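Local structure of DNA mismatch repair protein PMS1 (3H4L) at residues 45-50 / 190-195; 56-61 / 144-149; 267-272 / 313-318; 299-304 / 348-353. The protein probably acts in DNA mismatch repair in the yeast nucleus, its N-terminal part binding ATP in the manner of the GHKL ATPases. One frame throughout, in Å; residues are numbered along the deposited sequence.

Interaction 1. Residues 45-50 / 190-195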
loop_
_atom_site.group_PDB
_atom_site.type_symbol
_atom_site.label_atom_id
_atom_site.label_comp_id
_atom_site.label_asym_id
_atom_site.label_seq_id
_atom_site.Cartn_x
_atom_site.Cartn_y
_atom_site.Cartn_z
ATOM N N ILE B 45 -1.870 16.448 0.576
ATOM C CA ILE B 45 -0.948 15.823 1.509
ATOM C C ILE B 45 -0.560 14.425 1.084
ATOM O O ILE B 45 -1.402 13.549 0.907
ATOM C CB ILE B 45 -1.533 15.785 2.917
ATOM C CG1 ILE B 45 -1.755 17.220 3.402
ATOM C CG2 ILE B 45 -0.582 15.050 3.849
ATOM C CD1 ILE B 45 -2.449 17.325 4.724
ATOM N N GLU B 46 0.737 14.226 0.933
ATOM C CA GLU B 46 1.269 12.957 0.501
ATOM C C GLU B 46 2.183 12.421 1.583
ATOM O O GLU B 46 3.024 13.150 2.111
ATOM C CB GLU B 46 2.044 13.155 -0.801
ATOM C CG GLU B 46 2.545 11.888 -1.446
ATOM C CD GLU B 46 3.404 12.188 -2.649
ATOM O OE1 GLU B 46 2.951 12.993 -3.501
ATOM O OE2 GLU B 46 4.522 11.633 -2.738
ATOM N N ILE B 47 2.007 11.139 1.898
ATOM C CA ILE B 47 2.770 10.465 2.934
ATOM C C ILE B 47 3.413 9.224 2.346
ATOM O O ILE B 47 2.734 8.356 1.799
ATOM C CB ILE B 47 1.837 10.062 4.084
ATOM C CG1 ILE B 47 1.106 11.300 4.608
ATOM C CG2 ILE B 47 2.615 9.401 5.192
ATOM C CD1 ILE B 47 0.087 10.988 5.662
ATOM N N ILE B 48 4.732 9.149 2.457
ATOM C CA ILE B 48 5.465 8.021 1.928
ATOM C C ILE B 48 6.204 7.279 3.041
ATOM O O ILE B 48 7.052 7.846 3.721
ATOM C CB ILE B 48 6.451 8.503 0.849
ATOM C CG1 ILE B 48 5.662 9.076 -0.330
ATOM C CG2 ILE B 48 7.319 7.372 0.369
ATOM C CD1 ILE B 48 6.531 9.595 -1.464
ATOM N N PHE B 49 5.856 6.009 3.230
ATOM C CA PHE B 49 6.489 5.168 4.248
ATOM C C PHE B 49 7.542 4.272 3.619
ATOM O O PHE B 49 7.317 3.728 2.536
ATOM C CB PHE B 49 5.470 4.225 4.913
ATOM C CG PHE B 49 4.475 4.913 5.803
ATOM C CD1 PHE B 49 3.306 5.437 5.286
ATOM C CD2 PHE B 49 4.705 5.022 7.157
ATOM C CE1 PHE B 49 2.387 6.054 6.105
ATOM C CE2 PHE B 49 3.791 5.637 7.978
ATOM C CZ PHE B 49 2.630 6.153 7.454
ATOM N N LYS B 50 8.683 4.115 4.282
ATOM C CA LYS B 50 9.693 3.193 3.779
ATOM C C LYS B 50 9.730 2.048 4.779
ATOM O O LYS B 50 9.926 2.245 5.978
ATOM C CB LYS B 50 11.049 3.863 3.626
ATOM C CG LYS B 50 11.107 4.762 2.396
ATOM C CD LYS B 50 12.538 5.007 1.915
ATOM C CE LYS B 50 12.552 5.955 0.712
ATOM N NZ LYS B 50 13.932 6.209 0.197
ATOM N N PHE B 190 -5.442 13.333 0.118
ATOM C CA PHE B 190 -4.445 12.518 0.796
ATOM C C PHE B 190 -3.996 11.371 -0.100
ATOM O O PHE B 190 -4.793 10.817 -0.866
ATOM C CB PHE B 190 -5.010 11.926 2.091
ATOM C CG PHE B 190 -5.059 12.888 3.230
ATOM C CD1 PHE B 190 -6.206 13.634 3.480
ATOM C CD2 PHE B 190 -3.962 13.040 4.073
ATOM C CE1 PHE B 190 -6.260 14.518 4.562
ATOM C CE2 PHE B 190 -4.004 13.919 5.153
ATOM C CZ PHE B 190 -5.155 14.657 5.397
ATOM N N SER B 191 -2.716 11.023 0.009
ATOM C CA SER B 191 -2.127 9.925 -0.746
ATOM C C SER B 191 -1.139 9.242 0.184
ATOM O O SER B 191 -0.348 9.899 0.853
ATOM C CB SER B 191 -1.383 10.445 -1.967
ATOM O OG SER B 191 -2.266 11.117 -2.832
ATOM N N VAL B 192 -1.179 7.925 0.235
ATOM C CA VAL B 192 -0.266 7.213 1.102
ATOM C C VAL B 192 0.299 5.999 0.403
ATOM O O VAL B 192 -0.441 5.130 -0.077
ATOM C CB VAL B 192 -0.966 6.750 2.389
ATOM C CG1 VAL B 192 0.028 6.018 3.283
ATOM C CG2 VAL B 192 -1.569 7.963 3.122
ATOM N N TRP B 193 1.619 5.944 0.342
ATOM C CA TRP B 193 2.293 4.822 -0.286
ATOM C C TRP B 193 3.268 4.209 0.709
ATOM O O TRP B 193 3.658 4.839 1.697
ATOM C CB TRP B 193 3.115 5.266 -1.497
ATOM C CG TRP B 193 2.445 6.140 -2.490
ATOM C CD1 TRP B 193 2.229 7.488 -2.397
ATOM C CD2 TRP B 193 2.027 5.755 -3.796
ATOM N NE1 TRP B 193 1.708 7.965 -3.576
ATOM C CE2 TRP B 193 1.571 6.919 -4.449
ATOM C CE3 TRP B 193 1.989 4.533 -4.480
ATOM C CZ2 TRP B 193 1.095 6.899 -5.765
ATOM C CZ3 TRP B 193 1.517 4.510 -5.788
ATOM C CH2 TRP B 193 1.072 5.687 -6.416
ATOM N N ASN B 194 3.659 2.973 0.431
ATOM C CA ASN B 194 4.646 2.294 1.240
ATOM C C ASN B 194 5.637 1.707 0.267
ATOM O O ASN B 194 5.263 0.920 -0.608
ATOM C CB ASN B 194 4.057 1.161 2.067
ATOM C CG ASN B 194 5.132 0.398 2.815
ATOM O OD1 ASN B 194 5.968 1.006 3.500
ATOM N ND2 ASN B 194 5.133 -0.927 2.688
ATOM N N ILE B 195 6.895 2.099 0.407
ATOM C CA ILE B 195 7.937 1.586 -0.462
ATOM C C ILE B 195 8.578 0.403 0.245
ATOM O O ILE B 195 9.162 0.563 1.316
ATOM C CB ILE B 195 8.972 2.669 -0.750
ATOM C CG1 ILE B 195 8.329 3.750 -1.625
ATOM C CG2 ILE B 195 10.188 2.063 -1.424
ATOM C CD1 ILE B 195 9.151 5.002 -1.743
#
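Five backbone hydrogen bonds run in unbroken parallel ladder order between strands 45-50 and 190-195, each carbonyl and N-H of Ile-47 and Phe-49 turned to the partner strand. The straightest joins Phe-49 N to Trp-193 O (2.9 Å, 175° at the hydrogen), although the donor stands above the carbonyl plane; the shortest, Ile-195 N to Phe-49 O at 2.7 Å, lies nearly along the C=O axis.

On the face that carries Ile-45, Ile-47, Phe-49, Phe-190 and Val-192, the packing is largely apolar, Asn-194 being the polar exception. Ile-45 and Phe-190 lie side by side, CD1 of the isoleucine 3.8 Å from CE2 of the ring. Val-192 CG1, anti to its backbone N, reaches the edge of the Phe-49 ring, 3.7 Å from CE1. On the other face, Ile-48 CG2 meets Ile-195 CD1 at 3.7 Å, the two side chains crossing obliquely, while the indole of Trp-193 forms a cation-pi contact with Lys-201.

Helices 26-39 and 167-184 close over the first face, where Phe-171 meets Phe-49 edge-to-face. Asn-194 turns OD1 to the N-H of Tyr-52, just beyond the first strand. The layer of helices against a mixed sheet is that of the GHKL ATPase domain, and the chemistry implies a join made by main-chain bonds and packed mainly with hydrocarbon on its helix-covered side, where Tyr-52 satisfies the Asn-194 oxygen.

Interaction 2. Residues 56-61 / 144-149. With ANP (phosphoaminophosphonic acid-adenylate ester), chain E.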
loop_
_atom_site.group_PDB
_atom_site.type_symbol
_atom_site.label_atom_id
_atom_site.label_comp_id
_atom_site.label_asym_id
_atom_site.label_seq_id
_atom_site.Cartn_x
_atom_site.Cartn_y
_atom_site.Cartn_z
ATOM N N SER B 56 11.561 4.967 7.401
ATOM C CA SER B 56 11.245 6.388 7.446
ATOM C C SER B 56 9.813 6.735 7.068
ATOM O O SER B 56 9.062 5.907 6.543
ATOM C CB SER B 56 12.179 7.143 6.506
ATOM O OG SER B 56 12.073 6.621 5.189
ATOM N N ILE B 57 9.447 7.979 7.345
ATOM C CA ILE B 57 8.135 8.467 6.993
ATOM C C ILE B 57 8.332 9.848 6.450
ATOM O O ILE B 57 9.050 10.646 7.037
ATOM C CB ILE B 57 7.165 8.530 8.178
ATOM C CG1 ILE B 57 5.937 9.325 7.731
ATOM C CG2 ILE B 57 7.828 9.102 9.392
ATOM C CD1 ILE B 57 4.853 9.416 8.749
ATOM N N GLU B 58 7.677 10.140 5.335
ATOM C CA GLU B 58 7.799 11.444 4.721
ATOM C C GLU B 58 6.437 12.102 4.529
ATOM O O GLU B 58 5.492 11.490 4.038
ATOM C CB GLU B 58 8.539 11.314 3.382
ATOM C CG GLU B 58 8.523 12.588 2.530
ATOM C CD GLU B 58 9.280 12.455 1.209
ATOM O OE1 GLU B 58 8.985 13.239 0.280
ATOM O OE2 GLU B 58 10.171 11.585 1.096
ATOM N N CYS B 59 6.333 13.360 4.921
ATOM C CA CYS B 59 5.074 14.060 4.758
ATOM C C CYS B 59 5.274 15.273 3.854
ATOM O O CYS B 59 6.066 16.171 4.172
ATOM C CB CYS B 59 4.523 14.490 6.117
ATOM S SG CYS B 59 2.872 15.164 6.020
ATOM N N SER B 60 4.565 15.276 2.722
ATOM C CA SER B 60 4.656 16.356 1.743
ATOM C C SER B 60 3.347 17.086 1.542
ATOM O O SER B 60 2.306 16.463 1.319
ATOM C CB SER B 60 5.117 15.829 0.379
ATOM O OG SER B 60 6.524 15.782 0.296
ATOM N N ASP B 61 3.403 18.410 1.605
ATOM C CA ASP B 61 2.213 19.213 1.415
ATOM C C ASP B 61 2.521 20.408 0.520
ATOM O O ASP B 61 3.685 20.709 0.239
ATOM C CB ASP B 61 1.691 19.705 2.764
ATOM C CG ASP B 61 2.653 20.647 3.452
ATOM O OD1 ASP B 61 3.087 21.636 2.820
ATOM O OD2 ASP B 61 2.972 20.410 4.638
ATOM N N GLY B 144 5.262 24.705 -0.597
ATOM C CA GLY B 144 4.996 23.660 0.374
ATOM C C GLY B 144 6.191 23.219 1.190
ATOM O O GLY B 144 7.260 23.843 1.167
ATOM N N THR B 145 6.011 22.123 1.912
ATOM C CA THR B 145 7.066 21.607 2.758
ATOM C C THR B 145 7.072 20.089 2.755
ATOM O O THR B 145 6.026 19.450 2.585
ATOM C CB THR B 145 6.868 22.110 4.195
ATOM O OG1 THR B 145 6.824 23.542 4.188
ATOM C CG2 THR B 145 7.994 21.641 5.101
ATOM N N THR B 146 8.263 19.522 2.931
ATOM C CA THR B 146 8.449 18.078 2.991
ATOM C C THR B 146 9.223 17.766 4.273
ATOM O O THR B 146 10.361 18.215 4.447
ATOM C CB THR B 146 9.276 17.547 1.795
ATOM O OG1 THR B 146 8.582 17.789 0.572
ATOM C CG2 THR B 146 9.500 16.062 1.929
ATOM N N VAL B 147 8.609 17.018 5.180
ATOM C CA VAL B 147 9.282 16.649 6.420
ATOM C C VAL B 147 9.592 15.149 6.373
ATOM O O VAL B 147 8.714 14.310 6.095
ATOM C CB VAL B 147 8.414 16.966 7.662
ATOM C CG1 VAL B 147 9.216 16.730 8.943
ATOM C CG2 VAL B 147 7.942 18.407 7.610
ATOM N N LEU B 148 10.848 14.811 6.625
ATOM C CA LEU B 148 11.254 13.420 6.599
ATOM C C LEU B 148 11.789 12.972 7.953
ATOM O O LEU B 148 12.786 13.507 8.441
ATOM C CB LEU B 148 12.337 13.216 5.538
ATOM C CG LEU B 148 12.829 11.772 5.407
ATOM C CD1 LEU B 148 11.712 10.927 4.798
ATOM C CD2 LEU B 148 14.088 11.709 4.538
ATOM N N VAL B 149 11.116 11.999 8.560
ATOM C CA VAL B 149 11.539 11.443 9.847
ATOM C C VAL B 149 12.100 10.063 9.524
ATOM O O VAL B 149 11.378 9.205 9.027
ATOM C CB VAL B 149 10.345 11.274 10.817
ATOM C CG1 VAL B 149 10.769 10.431 12.031
ATOM C CG2 VAL B 149 9.823 12.645 11.256
HETATM P PG ANP E . 1.331 22.080 17.790
HETATM O O1G ANP E . 1.979 20.974 17.064
HETATM O O2G ANP E . 0.094 22.501 17.176
HETATM O O3G ANP E . 1.108 21.834 19.257
HETATM P PB ANP E . 3.249 23.708 16.427
HETATM O O1B ANP E . 3.631 25.144 16.536
HETATM O O2B ANP E . 2.671 23.292 15.162
HETATM N N3B ANP E . 2.347 23.334 17.697
HETATM P PA ANP E . 5.368 21.804 15.827
HETATM O O1A ANP E . 4.388 20.843 15.364
HETATM O O2A ANP E . 6.624 21.338 16.486
HETATM O O3A ANP E . 4.597 22.908 16.686
HETATM O "O5'" ANP E . 6.020 22.572 14.592
HETATM C "C5'" ANP E . 6.146 23.935 14.743
HETATM C "C4'" ANP E . 6.651 24.935 13.778
HETATM O "O4'" ANP E . 7.270 24.292 12.648
HETATM C "C3'" ANP E . 5.328 25.473 13.349
HETATM O "O3'" ANP E . 4.874 26.460 14.281
HETATM C "C2'" ANP E . 5.602 25.911 11.941
HETATM O "O2'" ANP E . 6.037 27.256 12.001
HETATM C "C1'" ANP E . 6.666 24.856 11.495
HETATM N N9 ANP E . 6.212 23.684 10.689
HETATM C C8 ANP E . 6.177 22.328 10.975
HETATM N N7 ANP E . 5.718 21.545 10.044
HETATM C C5 ANP E . 5.410 22.436 9.034
HETATM C C6 ANP E . 4.859 22.305 7.702
HETATM N N6 ANP E . 4.536 21.120 7.198
HETATM N N1 ANP E . 4.660 23.431 6.901
HETATM C C2 ANP E . 4.983 24.681 7.380
HETATM N N3 ANP E . 5.508 24.913 8.617
HETATM C C4 ANP E . 5.690 23.764 9.403
HETATM O O HOH W 1 3.801 23.909 4.064
#
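The adenine end of the ATP-analogue pocket is built on this antiparallel strand pair, with Asp-61 and Thr-145 both among the residues that line it. Asp-61 OD2 accepts a hydrogen bond from the exocyclic amino group N6 of ANP at 3.1 Å, with an angle of 161° at the hydrogen. Its CG stands between the backbone N and the carbonyl carbon (chi1 65°), the crowded position, which swings the carboxylate towards strand 144-149. There OD1 receives Thr-145 N from above the carboxylate plane at 3.1 Å and accepts a hydrogen bond from a water 2.7 Å away; the same water accepts from Thr-145 OG1 at 3.0 Å, a hydroxyl also hydrogen-bonded to Thr-115 OG1. Ser-37 also bonds OD2 and Gly-63 N bonds OD1, so both carboxylate oxygens have several partners.

Farther along, paired backbone bonds link Cys-59 with Val-147 and Ile-57 with Val-149, whose side chains lie alongside each other, CG2 of Ile-57 3.6 Å from CB of Val-149. On the other face the hydroxyls Ser-60 OG and Thr-146 OG1 share a hydrogen bond of 2.9 Å. Gly-144 comes so near Asp-61 O, CA at 3.2 Å, that a side chain there would clash.

An alanine in place of Asp-61 would remove the acceptor for N6 and would probably weaken adenine recognition and loosen the bound water. Donors converging on both oxygens would be expected to favour the ionised carboxylate, and an acceptor facing N6 suits the amino group of adenine.

Interaction 3. Residues 267-272 / 313-318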
loop_
_atom_site.group_PDB
_atom_site.type_symbol
_atom_site.label_atom_id
_atom_site.label_comp_id
_atom_site.label_asym_id
_atom_site.label_seq_id
_atom_site.Cartn_x
_atom_site.Cartn_y
_atom_site.Cartn_z
ATOM N N TYR B 267 -22.416 10.151 9.054
ATOM C CA TYR B 267 -23.084 8.886 8.802
ATOM C C TYR B 267 -22.870 7.932 9.956
ATOM O O TYR B 267 -21.860 8.002 10.656
ATOM C CB TYR B 267 -22.556 8.252 7.515
ATOM C CG TYR B 267 -22.810 9.081 6.280
ATOM C CD1 TYR B 267 -21.986 10.152 5.951
ATOM C CD2 TYR B 267 -23.888 8.800 5.449
ATOM C CE1 TYR B 267 -22.234 10.929 4.815
ATOM C CE2 TYR B 267 -24.146 9.562 4.321
ATOM C CZ TYR B 267 -23.319 10.624 4.004
ATOM O OH TYR B 267 -23.588 11.369 2.875
ATOM N N ILE B 268 -23.835 7.043 10.158
ATOM C CA ILE B 268 -23.755 6.054 11.220
ATOM C C ILE B 268 -24.536 4.838 10.754
ATOM O O ILE B 268 -25.467 4.957 9.955
ATOM C CB ILE B 268 -24.346 6.593 12.546
ATOM C CG1 ILE B 268 -24.034 5.620 13.681
ATOM C CG2 ILE B 268 -25.851 6.770 12.422
ATOM C CD1 ILE B 268 -24.295 6.171 15.071
ATOM N N SER B 269 -24.143 3.666 11.232
ATOM C CA SER B 269 -24.817 2.440 10.842
ATOM C C SER B 269 -26.269 2.450 11.273
ATOM O O SER B 269 -26.599 2.909 12.365
ATOM C CB SER B 269 -24.120 1.230 11.456
ATOM O OG SER B 269 -22.853 1.037 10.865
ATOM N N GLN B 270 -27.135 1.948 10.402
ATOM C CA GLN B 270 -28.544 1.877 10.724
ATOM C C GLN B 270 -28.732 0.709 11.686
ATOM O O GLN B 270 -28.018 -0.291 11.601
ATOM C CB GLN B 270 -29.382 1.707 9.455
ATOM C CG GLN B 270 -28.892 0.696 8.457
ATOM C CD GLN B 270 -29.751 0.698 7.196
ATOM O OE1 GLN B 270 -30.979 0.633 7.269
ATOM N NE2 GLN B 270 -29.108 0.770 6.039
ATOM N N ASN B 271 -29.668 0.856 12.621
ATOM C CA ASN B 271 -29.930 -0.174 13.627
ATOM C C ASN B 271 -30.417 -1.494 13.054
ATOM O O ASN B 271 -30.463 -2.498 13.759
ATOM C CB ASN B 271 -30.954 0.324 14.647
ATOM C CG ASN B 271 -32.260 0.754 14.001
ATOM O OD1 ASN B 271 -32.673 0.206 12.977
ATOM N ND2 ASN B 271 -32.926 1.730 14.613
ATOM N N SER B 272 -30.792 -1.483 11.781
ATOM C CA SER B 272 -31.270 -2.686 11.118
ATOM C C SER B 272 -30.354 -3.858 11.490
ATOM O O SER B 272 -29.125 -3.738 11.442
ATOM C CB SER B 272 -31.279 -2.465 9.603
ATOM O OG SER B 272 -31.921 -3.530 8.934
ATOM N N PHE B 313 -21.856 -3.218 17.240
ATOM C CA PHE B 313 -21.451 -1.841 17.509
ATOM C C PHE B 313 -21.624 -1.043 16.224
ATOM O O PHE B 313 -21.432 -1.565 15.126
ATOM C CB PHE B 313 -19.990 -1.778 17.956
ATOM C CG PHE B 313 -19.700 -2.592 19.179
ATOM C CD1 PHE B 313 -19.453 -3.957 19.079
ATOM C CD2 PHE B 313 -19.708 -2.003 20.439
ATOM C CE1 PHE B 313 -19.216 -4.724 20.216
ATOM C CE2 PHE B 313 -19.473 -2.762 21.582
ATOM C CZ PHE B 313 -19.228 -4.124 21.468
ATOM N N PRO B 314 -21.988 0.237 16.345
ATOM C CA PRO B 314 -22.185 1.076 15.163
ATOM C C PRO B 314 -20.920 1.666 14.564
ATOM O O PRO B 314 -19.987 2.020 15.282
ATOM C CB PRO B 314 -23.105 2.166 15.684
ATOM C CG PRO B 314 -22.571 2.379 17.072
ATOM C CD PRO B 314 -22.367 0.961 17.574
ATOM N N ALA B 315 -20.891 1.756 13.238
ATOM C CA ALA B 315 -19.768 2.381 12.555
ATOM C C ALA B 315 -20.101 3.875 12.684
ATOM O O ALA B 315 -21.238 4.284 12.431
ATOM C CB ALA B 315 -19.732 1.965 11.096
ATOM N N VAL B 316 -19.126 4.688 13.085
ATOM C CA VAL B 316 -19.386 6.110 13.275
ATOM C C VAL B 316 -18.519 7.073 12.482
ATOM O O VAL B 316 -17.314 6.882 12.340
ATOM C CB VAL B 316 -19.248 6.500 14.750
ATOM C CG1 VAL B 316 -19.806 7.913 14.968
ATOM C CG2 VAL B 316 -19.949 5.479 15.618
ATOM N N PHE B 317 -19.167 8.121 11.987
ATOM C CA PHE B 317 -18.533 9.186 11.219
ATOM C C PHE B 317 -19.380 10.422 11.490
ATOM O O PHE B 317 -20.219 10.808 10.674
ATOM C CB PHE B 317 -18.551 8.882 9.718
ATOM C CG PHE B 317 -17.874 7.604 9.351
ATOM C CD1 PHE B 317 -18.621 6.480 9.019
ATOM C CD2 PHE B 317 -16.486 7.517 9.344
ATOM C CE1 PHE B 317 -17.997 5.280 8.681
ATOM C CE2 PHE B 317 -15.847 6.320 9.007
ATOM C CZ PHE B 317 -16.604 5.201 8.676
ATOM N N LEU B 318 -19.171 11.038 12.645
ATOM C CA LEU B 318 -19.957 12.207 12.990
ATOM C C LEU B 318 -19.147 13.446 13.266
ATOM O O LEU B 318 -18.163 13.414 14.002
ATOM C CB LEU B 318 -20.830 11.901 14.201
ATOM C CG LEU B 318 -21.788 10.734 13.994
ATOM C CD1 LEU B 318 -22.646 10.590 15.227
ATOM C CD2 LEU B 318 -22.651 10.977 12.767
#
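The antiparallel pairing of the two central strands of the four-stranded sheet, in the S5-like second domain of the protein, joins strand 261-269 to strand 316-321. Tyr-267 and Phe-317 form a hydrogen-bonded pair: Tyr-267 N reaches Phe-317 O at 2.8 Å in the carbonyl plane, whereas the return bond from Phe-317 N to Tyr-267 O is weak, bent to 128° at the hydrogen. That carbonyl O also lies at the edge of the Phe-317 ring.

Beyond the regular pairing, Ser-269 takes over with both main chain and side chain. Its N donates to Ala-315 O at 3.2 Å, and its OG, anti to the carbonyl carbon, accepts Ala-315 N at the same 3.2 Å, so the hydroxyl prolongs the ladder where strand geometry gives out. Ile-268 puts CG1 anti to its backbone N and alongside Pro-314, 4.1 Å from CB of the proline ring.

Strand 229-237 flanks Ile-268 across the sheet, with Val-232 touching both it and Leu-318. Tyr-357 and Tyr-358 of helix 343-362 pack on Ile-268, while helix 213-221 lies against Tyr-267 and Phe-317 on the other face.

Interaction 4. Residues 299-304 / 348-353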
loop_
_atom_site.group_PDB
_atom_site.type_symbol
_atom_site.label_atom_id
_atom_site.label_comp_id
_atom_site.label_asym_id
_atom_site.label_seq_id
_atom_site.Cartn_x
_atom_site.Cartn_y
_atom_site.Cartn_z
ATOM N N LYS B 299 -19.302 6.493 24.222
ATOM C CA LYS B 299 -20.021 5.635 25.149
ATOM C C LYS B 299 -21.503 5.826 24.869
ATOM O O LYS B 299 -22.236 4.859 24.669
ATOM C CB LYS B 299 -19.700 6.016 26.587
ATOM N N CYS B 300 -21.936 7.082 24.832
ATOM C CA CYS B 300 -23.333 7.379 24.566
ATOM C C CYS B 300 -23.790 6.747 23.248
ATOM O O CYS B 300 -24.838 6.098 23.197
ATOM C CB CYS B 300 -23.561 8.891 24.531
ATOM S SG CYS B 300 -25.289 9.344 24.234
ATOM N N CYS B 301 -23.006 6.929 22.190
ATOM C CA CYS B 301 -23.339 6.364 20.885
ATOM C C CYS B 301 -23.580 4.866 21.023
ATOM O O CYS B 301 -24.620 4.351 20.622
ATOM C CB CYS B 301 -22.189 6.598 19.897
ATOM S SG CYS B 301 -22.366 7.955 18.706
ATOM N N ASN B 302 -22.603 4.176 21.600
ATOM C CA ASN B 302 -22.672 2.733 21.788
ATOM C C ASN B 302 -23.902 2.236 22.535
ATOM O O ASN B 302 -24.588 1.330 22.067
ATOM C CB ASN B 302 -21.411 2.236 22.500
ATOM C CG ASN B 302 -20.167 2.383 21.643
ATOM O OD1 ASN B 302 -20.129 1.926 20.497
ATOM N ND2 ASN B 302 -19.136 3.012 22.200
ATOM N N GLU B 303 -24.182 2.821 23.693
ATOM C CA GLU B 303 -25.330 2.386 24.479
ATOM C C GLU B 303 -26.647 2.592 23.730
ATOM O O GLU B 303 -27.441 1.656 23.584
ATOM C CB GLU B 303 -25.351 3.117 25.823
ATOM C CG GLU B 303 -25.641 4.595 25.745
ATOM C CD GLU B 303 -25.211 5.318 27.000
ATOM O OE1 GLU B 303 -25.564 6.510 27.155
ATOM O OE2 GLU B 303 -24.507 4.690 27.825
ATOM N N VAL B 304 -26.867 3.813 23.250
ATOM C CA VAL B 304 -28.076 4.147 22.505
ATOM C C VAL B 304 -28.281 3.188 21.340
ATOM O O VAL B 304 -29.412 2.868 20.989
ATOM C CB VAL B 304 -28.008 5.579 21.938
ATOM C CG1 VAL B 304 -29.284 5.898 21.175
ATOM C CG2 VAL B 304 -27.794 6.575 23.066
ATOM N N ASP B 348 -26.921 14.422 27.078
ATOM C CA ASP B 348 -28.319 14.026 27.228
ATOM C C ASP B 348 -29.208 14.383 26.042
ATOM O O ASP B 348 -30.069 13.593 25.638
ATOM C CB ASP B 348 -28.899 14.637 28.506
ATOM C CG ASP B 348 -28.265 14.063 29.756
ATOM O OD1 ASP B 348 -28.458 12.851 30.013
ATOM O OD2 ASP B 348 -27.569 14.817 30.473
ATOM N N ILE B 349 -29.009 15.575 25.492
ATOM C CA ILE B 349 -29.801 16.006 24.350
ATOM C C ILE B 349 -29.414 15.184 23.125
ATOM O O ILE B 349 -30.232 14.950 22.238
ATOM C CB ILE B 349 -29.606 17.516 24.077
ATOM C CG1 ILE B 349 -30.271 18.318 25.203
ATOM C CG2 ILE B 349 -30.178 17.889 22.716
ATOM C CD1 ILE B 349 -30.350 19.809 24.951
ATOM N N PHE B 350 -28.166 14.734 23.093
ATOM C CA PHE B 350 -27.685 13.921 21.990
ATOM C C PHE B 350 -28.268 12.511 22.114
ATOM O O PHE B 350 -28.823 11.962 21.157
ATOM C CB PHE B 350 -26.153 13.843 22.011
ATOM C CG PHE B 350 -25.580 12.957 20.937
ATOM C CD1 PHE B 350 -25.575 13.369 19.607
ATOM C CD2 PHE B 350 -25.109 11.685 21.245
ATOM C CE1 PHE B 350 -25.113 12.523 18.602
ATOM C CE2 PHE B 350 -24.644 10.827 20.246
ATOM C CZ PHE B 350 -24.646 11.245 18.923
ATOM N N LYS B 351 -28.141 11.937 23.308
ATOM C CA LYS B 351 -28.623 10.590 23.572
ATOM C C LYS B 351 -30.065 10.399 23.124
ATOM O O LYS B 351 -30.379 9.425 22.447
ATOM C CB LYS B 351 -28.494 10.264 25.061
ATOM C CG LYS B 351 -28.789 8.808 25.410
ATOM C CD LYS B 351 -28.814 8.576 26.926
ATOM C CE LYS B 351 -27.487 8.956 27.592
ATOM N NZ LYS B 351 -27.486 8.727 29.072
ATOM N N THR B 352 -30.941 11.330 23.484
ATOM C CA THR B 352 -32.340 11.202 23.096
ATOM C C THR B 352 -32.555 11.566 21.628
ATOM O O THR B 352 -33.396 10.969 20.960
ATOM C CB THR B 352 -33.269 12.086 23.981
ATOM O OG1 THR B 352 -33.207 13.456 23.554
ATOM C CG2 THR B 352 -32.842 11.997 25.446
ATOM N N THR B 353 -31.789 12.539 21.131
ATOM C CA THR B 353 -31.901 12.981 19.737
ATOM C C THR B 353 -31.498 11.874 18.769
ATOM O O THR B 353 -32.110 11.708 17.711
ATOM C CB THR B 353 -31.021 14.223 19.445
ATOM O OG1 THR B 353 -31.564 15.374 20.104
ATOM C CG2 THR B 353 -30.970 14.493 17.950
#
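The buried, tightly packed part lies where Cys-300 and Val-304, one turn apart on helix 299-304, meet the root of Lys-351. Cys-300 SG, anti to its backbone N (chi1 -179°), sits 3.4 Å from Lys-351 CB, and Val-304 CG2 is equally near CG of the lysine at 3.4 Å. Beside them the Phe-350 ring offers its edge to two sulfurs: Cys-300 SG approaches CD2 at 3.8 Å, close to the ring plane, and Cys-301 SG lies 4.0 Å from CE2. Both are sulfur-aromatic contacts at the edge, with no sulfur stacked over the ring.

The two helices run in nearly the same direction, crossing at -28° with axes 9.9 Å apart, and belong to the helical layer of the S5-like domain; Phe-350 also touches Leu-236 of the sheet.

Towards solvent the contact thins. The lysine chain bends at chi3 (-59°) and crosses exposed Glu-303 at about a right angle, so that OE1 of the glutamate makes a long salt bridge of 3.5 Å with Lys-351 NZ. An alanine in place of Lys-351 would remove both this ion pair and the methylenes beside Val-304, and would probably loosen the outer side of the interface. Glu-303 itself reaches across with an extended chain, its CG in the crowded position between backbone N and carbonyl carbon.

In the fold
From the N terminus, strand 44-50 is followed at once by strand 56-61, and the two are neighbours in the eight-stranded sheet. Strand 56-61 closes its loop with 144-149 (interaction 2) before the chain reaches 190-195 and completes the wider loop of interaction 1, which encloses the other. Main-chain contacts between Glu-46 and Ser-60 connect the pair, whose centres lie about 9 Å apart. Interactions 3 and 4 come later, in the second domain, and cross: the segments alternate as 267-272, 299-304, 313-318 and 348-353, interlocking sheet and helices, with Asn-302 packed on Pro-314. The centres of interactions 2 and 4 are about 40 Å apart.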